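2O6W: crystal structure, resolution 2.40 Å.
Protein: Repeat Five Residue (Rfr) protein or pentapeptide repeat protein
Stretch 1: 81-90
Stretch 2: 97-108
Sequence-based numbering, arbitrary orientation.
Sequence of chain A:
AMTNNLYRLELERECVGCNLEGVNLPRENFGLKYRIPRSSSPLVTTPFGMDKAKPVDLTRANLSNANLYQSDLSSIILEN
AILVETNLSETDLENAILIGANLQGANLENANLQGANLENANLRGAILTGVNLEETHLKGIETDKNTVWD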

ATOM      1  N   ALA A  81       9.645  -2.471  -1.582  1.00 34.87           N
ATOM      2  CA  ALA A  81       9.372  -1.808  -0.318  1.00 33.66           C
ATOM      3  C   ALA A  81       9.367  -2.821   0.824  1.00 34.22           C
ATOM      4  O   ALA A  81       9.095  -4.005   0.620  1.00 35.04           O
ATOM      5  CB  ALA A  81       8.033  -1.105  -0.392  1.00 32.79           C
ATOM      6  N   ILE A  82       9.677  -2.356   2.025  1.00 33.55           N
ATOM      7  CA  ILE A  82       9.691  -3.219   3.200  1.00 32.85           C
ATOM      8  C   ILE A  82       8.423  -2.917   3.994  1.00 32.88           C
ATOM      9  O   ILE A  82       8.234  -1.797   4.473  1.00 30.77           O
ATOM     10  CB  ILE A  82      10.946  -2.942   4.072  1.00 34.13           C
ATOM     11  CG1 ILE A  82      12.208  -3.172   3.229  1.00 33.87           C
ATOM     12  CG2 ILE A  82      10.945  -3.832   5.311  1.00 29.49           C
ATOM     13  CD1 ILE A  82      13.486  -2.742   3.891  1.00 37.60           C
ATOM     14  N   LEU A  83       7.560  -3.920   4.127  1.00 33.02           N
ATOM     15  CA  LEU A  83       6.297  -3.765   4.835  1.00 33.86           C
ATOM     16  C   LEU A  83       6.082  -4.894   5.841  1.00 34.18           C
ATOM     17  O   LEU A  83       5.010  -5.495   5.894  1.00 34.66           O
ATOM     18  CB  LEU A  83       5.147  -3.746   3.820  1.00 34.22           C
ATOM     19  CG  LEU A  83       5.318  -2.760   2.663  1.00 36.21           C
ATOM     20  CD1 LEU A  83       4.282  -3.001   1.593  1.00 37.52           C
ATOM     21  CD2 LEU A  83       5.215  -1.346   3.191  1.00 38.93           C
ATOM     22  N   VAL A  84       7.103  -5.172   6.642  1.00 33.92           N
ATOM     23  CA  VAL A  84       7.030  -6.234   7.636  1.00 33.61           C
ATOM     24  C   VAL A  84       6.077  -5.905   8.782  1.00 33.93           C
ATOM     25  O   VAL A  84       6.257  -4.911   9.478  1.00 35.32           O
ATOM     26  CB  VAL A  84       8.439  -6.533   8.211  1.00 33.19           C
ATOM     27  CG1 VAL A  84       8.345  -7.511   9.372  1.00 31.81           C
ATOM     28  CG2 VAL A  84       9.327  -7.101   7.113  1.00 30.38           C
ATOM     29  N   GLU A  85       5.069  -6.751   8.972  1.00 35.33           N
ATOM     30  CA  GLU A  85       4.088  -6.563  10.034  1.00 38.11           C
ATOM     31  C   GLU A  85       3.339  -5.242   9.916  1.00 37.79           C
ATOM     32  O   GLU A  85       2.893  -4.683  10.916  1.00 40.52           O
ATOM     33  CB  GLU A  85       4.769  -6.639  11.401  1.00 39.87           C
ATOM     34  CG  GLU A  85       5.194  -8.038  11.803  1.00 48.59           C
ATOM     35  CD  GLU A  85       6.191  -8.040  12.955  1.00 54.36           C
ATOM     36  OE1 GLU A  85       5.878  -7.478  14.030  1.00 56.90           O
ATOM     37  OE2 GLU A  85       7.295  -8.607  12.783  1.00 59.21           O
ATOM     38  N   THR A  86       3.197  -4.747   8.694  1.00 35.13           N
ATOM     39  CA  THR A  86       2.499  -3.492   8.454  1.00 33.16           C
ATOM     40  C   THR A  86       0.994  -3.723   8.486  1.00 32.68           C
ATOM     41  O   THR A  86       0.515  -4.776   8.057  1.00 32.53           O
ATOM     42  CB  THR A  86       2.880  -2.913   7.070  1.00 33.84           C
ATOM     43  OG1 THR A  86       4.287  -2.642   7.035  1.00 33.66           O
ATOM     44  CG2 THR A  86       2.105  -1.632   6.782  1.00 31.58           C
ATOM     45  N   ASN A  87       0.241  -2.754   8.996  1.00 30.95           N
ATOM     46  CA  ASN A  87      -1.211  -2.901   9.021  1.00 30.69           C
ATOM     47  C   ASN A  87      -1.812  -2.321   7.742  1.00 31.03           C
ATOM     48  O   ASN A  87      -1.996  -1.108   7.633  1.00 31.98           O
ATOM     49  CB  ASN A  87      -1.828  -2.198  10.235  1.00 29.29           C
ATOM     50  CG  ASN A  87      -3.343  -2.397  10.317  1.00 31.59           C
ATOM     51  OD1 ASN A  87      -3.914  -3.211   9.591  1.00 33.57           O
ATOM     52  ND2 ASN A  87      -3.992  -1.663  11.209  1.00 33.42           N
ATOM     53  N   LEU A  88      -2.114  -3.187   6.779  1.00 28.73           N
ATOM     54  CA  LEU A  88      -2.706  -2.751   5.517  1.00 28.83           C
ATOM     55  C   LEU A  88      -4.153  -3.211   5.399  1.00 28.61           C
ATOM     56  O   LEU A  88      -4.679  -3.317   4.293  1.00 28.23           O
ATOM     57  CB  LEU A  88      -1.917  -3.307   4.325  1.00 26.62           C
ATOM     58  CG  LEU A  88      -0.457  -2.867   4.245  1.00 27.39           C
ATOM     59  CD1 LEU A  88       0.300  -3.739   3.269  1.00 26.53           C
ATOM     60  CD2 LEU A  88      -0.390  -1.398   3.852  1.00 26.72           C
ATOM     61  N   SER A  89      -4.802  -3.493   6.526  1.00 28.75           N
ATOM     62  CA  SER A  89      -6.184  -3.957   6.468  1.00 30.61           C
ATOM     63  C   SER A  89      -7.157  -2.893   5.960  1.00 29.60           C
ATOM     64  O   SER A  89      -7.036  -1.706   6.271  1.00 29.27           O
ATOM     65  CB  SER A  89      -6.644  -4.491   7.832  1.00 30.38           C
ATOM     66  OG  SER A  89      -6.486  -3.520   8.845  1.00 37.93           O
ATOM     67  N   GLU A  90      -8.112  -3.346   5.156  1.00 31.00           N
ATOM     68  CA  GLU A  90      -9.125  -2.493   4.549  1.00 31.99           C
ATOM     69  C   GLU A  90      -8.545  -1.344   3.732  1.00 30.35           C
ATOM     70  O   GLU A  90      -9.160  -0.290   3.600  1.00 29.88           O
ATOM     71  CB  GLU A  90     -10.082  -1.967   5.617  1.00 35.39           C
ATOM     72  CG  GLU A  90     -10.762  -3.091   6.364  1.00 42.14           C
ATOM     73  CD  GLU A  90     -12.040  -2.667   7.058  1.00 50.20           C
ATOM     74  OE1 GLU A  90     -12.594  -3.499   7.813  1.00 53.04           O
ATOM     75  OE2 GLU A  90     -12.496  -1.516   6.842  1.00 51.44           O
ATOM     76  N   ILE A  97       1.635  -1.372  -7.240  1.00 31.09           N
ATOM     77  CA  ILE A  97       2.811  -2.095  -7.670  1.00 32.60           C
ATOM     78  C   ILE A  97       3.568  -2.555  -6.441  1.00 32.64           C
ATOM     79  O   ILE A  97       4.185  -1.751  -5.749  1.00 32.29           O
ATOM     80  CB  ILE A  97       3.712  -1.207  -8.544  1.00 33.04           C
ATOM     81  CG1 ILE A  97       2.993  -0.908  -9.869  1.00 32.53           C
ATOM     82  CG2 ILE A  97       5.040  -1.896  -8.801  1.00 30.35           C
ATOM     83  CD1 ILE A  97       3.730   0.080 -10.749  1.00 37.49           C
ATOM     84  N   LEU A  98       3.510  -3.853  -6.159  1.00 31.38           N
ATOM     85  CA  LEU A  98       4.203  -4.398  -4.999  1.00 32.10           C
ATOM     86  C   LEU A  98       5.276  -5.411  -5.391  1.00 32.85           C
ATOM     87  O   LEU A  98       5.553  -6.351  -4.649  1.00 33.25           O
ATOM     88  CB  LEU A  98       3.192  -5.037  -4.044  1.00 32.13           C
ATOM     89  CG  LEU A  98       2.283  -4.057  -3.283  1.00 33.99           C
ATOM     90  CD1 LEU A  98       0.968  -4.728  -2.949  1.00 32.21           C
ATOM     91  CD2 LEU A  98       2.984  -3.565  -2.011  1.00 31.89           C
ATOM     92  N   ILE A  99       5.884  -5.208  -6.556  1.00 33.55           N
ATOM     93  CA  ILE A  99       6.927  -6.107  -7.042  1.00 33.16           C
ATOM     94  C   ILE A  99       8.084  -6.219  -6.058  1.00 32.85           C
ATOM     95  O   ILE A  99       8.653  -5.216  -5.635  1.00 32.59           O
ATOM     96  CB  ILE A  99       7.480  -5.632  -8.394  1.00 33.81           C
ATOM     97  CG1 ILE A  99       6.359  -5.638  -9.432  1.00 32.66           C
ATOM     98  CG2 ILE A  99       8.614  -6.545  -8.851  1.00 33.58           C
ATOM     99  CD1 ILE A  99       6.770  -5.047 -10.764  1.00 30.21           C
ATOM    100  N   GLY A 100       8.419  -7.449  -5.692  1.00 33.14           N
ATOM    101  CA  GLY A 100       9.516  -7.677  -4.775  1.00 33.94           C
ATOM    102  C   GLY A 100       9.324  -7.134  -3.373  1.00 33.83           C
ATOM    103  O   GLY A 100      10.271  -7.118  -2.584  1.00 35.52           O
ATOM    104  N   ALA A 101       8.112  -6.698  -3.047  1.00 32.70           N
ATOM    105  CA  ALA A 101       7.844  -6.158  -1.718  1.00 32.29           C
ATOM    106  C   ALA A 101       7.970  -7.225  -0.638  1.00 31.14           C
ATOM    107  O   ALA A 101       7.701  -8.396  -0.871  1.00 30.34           O
ATOM    108  CB  ALA A 101       6.450  -5.540  -1.666  1.00 32.70           C
ATOM    109  N   ASN A 102       8.387  -6.812   0.547  1.00 31.30           N
ATOM    110  CA  ASN A 102       8.515  -7.742   1.653  1.00 31.83           C
ATOM    111  C   ASN A 102       7.331  -7.501   2.592  1.00 31.98           C
ATOM    112  O   ASN A 102       7.345  -6.558   3.387  1.00 31.95           O
ATOM    113  CB  ASN A 102       9.838  -7.508   2.383  1.00 32.05           C
ATOM    114  CG  ASN A 102      10.036  -8.461   3.544  1.00 34.37           C
ATOM    115  OD1 ASN A 102       9.270  -9.407   3.714  1.00 35.46           O
ATOM    116  ND2 ASN A 102      11.069  -8.220   4.347  1.00 35.33           N
ATOM    117  N   LEU A 103       6.309  -8.349   2.489  1.00 30.75           N
ATOM    118  CA  LEU A 103       5.105  -8.219   3.310  1.00 31.82           C
ATOM    119  C   LEU A 103       5.013  -9.271   4.418  1.00 33.16           C
ATOM    120  O   LEU A 103       3.920  -9.637   4.848  1.00 33.04           O
ATOM    121  CB  LEU A 103       3.866  -8.305   2.416  1.00 31.65           C
ATOM    122  CG  LEU A 103       3.687  -7.175   1.400  1.00 32.72           C
ATOM    123  CD1 LEU A 103       3.032  -7.706   0.138  1.00 31.97           C
ATOM    124  CD2 LEU A 103       2.853  -6.071   2.016  1.00 35.54           C
ATOM    125  N   GLN A 104       6.162  -9.734   4.895  1.00 34.40           N
ATOM    126  CA  GLN A 104       6.198 -10.748   5.938  1.00 35.97           C
ATOM    127  C   GLN A 104       5.425 -10.367   7.193  1.00 34.28           C
ATOM    128  O   GLN A 104       5.701  -9.353   7.831  1.00 34.11           O
ATOM    129  CB  GLN A 104       7.640 -11.071   6.298  1.00 40.15           C
ATOM    130  CG  GLN A 104       7.789 -12.241   7.243  1.00 48.84           C
ATOM    131  CD  GLN A 104       9.236 -12.670   7.376  1.00 56.11           C
ATOM    132  OE1 GLN A 104       9.836 -13.190   6.421  1.00 58.70           O
ATOM    133  NE2 GLN A 104       9.816 -12.441   8.555  1.00 57.90           N
ATOM    134  N   GLY A 105       4.447 -11.201   7.531  1.00 33.83           N
ATOM    135  CA  GLY A 105       3.627 -10.969   8.703  1.00 33.74           C
ATOM    136  C   GLY A 105       2.695  -9.781   8.555  1.00 34.39           C
ATOM    137  O   GLY A 105       2.080  -9.351   9.527  1.00 35.18           O
ATOM    138  N   ALA A 106       2.576  -9.252   7.343  1.00 33.93           N
ATOM    139  CA  ALA A 106       1.717  -8.099   7.110  1.00 32.67           C
ATOM    140  C   ALA A 106       0.243  -8.441   7.224  1.00 31.31           C
ATOM    141  O   ALA A 106      -0.180  -9.548   6.909  1.00 31.66           O
ATOM    142  CB  ALA A 106       2.000  -7.503   5.742  1.00 31.77           C
ATOM    143  N   ASN A 107      -0.547  -7.482   7.680  1.00 30.38           N
ATOM    144  CA  ASN A 107      -1.971  -7.705   7.797  1.00 29.62           C
ATOM    145  C   ASN A 107      -2.681  -7.019   6.626  1.00 30.72           C
ATOM    146  O   ASN A 107      -2.693  -5.792   6.547  1.00 28.79           O
ATOM    147  CB  ASN A 107      -2.467  -7.160   9.136  1.00 30.24           C
ATOM    148  CG  ASN A 107      -3.974  -7.215   9.264  1.00 32.81           C
ATOM    149  OD1 ASN A 107      -4.621  -8.107   8.718  1.00 33.86           O
ATOM    150  ND2 ASN A 107      -4.541  -6.268  10.004  1.00 34.68           N
ATOM    151  N   LEU A 108      -3.248  -7.809   5.710  1.00 30.25           N
ATOM    152  CA  LEU A 108      -3.966  -7.242   4.561  1.00 32.46           C
ATOM    153  C   LEU A 108      -5.448  -7.599   4.575  1.00 31.72           C
ATOM    154  O   LEU A 108      -6.104  -7.570   3.540  1.00 32.34           O
ATOM    155  CB  LEU A 108      -3.365  -7.711   3.225  1.00 32.40           C
ATOM    156  CG  LEU A 108      -1.912  -7.344   2.919  1.00 36.16           C
ATOM    157  CD1 LEU A 108      -1.013  -8.375   3.582  1.00 37.25           C
ATOM    158  CD2 LEU A 108      -1.652  -7.329   1.424  1.00 35.11           C
TER

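Residues 81-90 and 97-108 are neighbouring coils of a pentapeptide repeat protein, stacked side by side, with CA-CA distances of 4.8 Å for Ala81 and Ala101, 4.9 Å for Ile82 and Asn102 and 5.0 Å for Asn87 and Asn107. Neither stretch forms a regular strand; two single beta bridges, Ile82 with Asn102 and Asn87 with Asn107, tie them together. At each bridge the residue of the second stretch bonds through both its backbone groups. Asn102 N donates to Ala81 O (2.9 Å) and Asn102 O accepts from Leu83 N (2.7 Å); five residues on, Asn107 N donates to Thr86 O (2.9 Å) and Asn107 O accepts from Leu88 N (2.7 Å). Type II turns at Leu83-Thr86 and Leu103-Ala106 form the corner between the bridges, where Glu85 N donates to Gln104 O (2.9 Å). Gln104 O also receives a CA-H...O contact from Val84 CA (3.4 Å), and Glu85 CA makes another to Gly105 O (3.5 Å). Gly105, at phi 70°, suits this tight corner: an ideal CB would point toward the first stretch and lie 3.4 Å from Glu85 CG.

Leucines form the buried apolar contact. Leu83 CD1 meets Leu103 CD2 at 3.4 Å and Leu98 CD2 at 3.9 Å, while Leu88 CD1 lies 3.7 Å from Leu103 CD2, so the Leu103 methyl touches two successive leucines of the first stretch. Ala106 CB lies 3.6 Å from Leu83 O. Polar groups meet at the second bridge, where Asn107 ND2 gives Asn87 OD1 a weak hydrogen bond (3.1 Å, 122° at hydrogen). The same Asn87 OD1 also accepts from Ser89 OG (2.7 Å) and Ser89 N (3.2 Å), both bonds lying within the first stretch. Near the first bridge, Asn102 ND2 instead packs against Val84 CG2 at 3.5 Å.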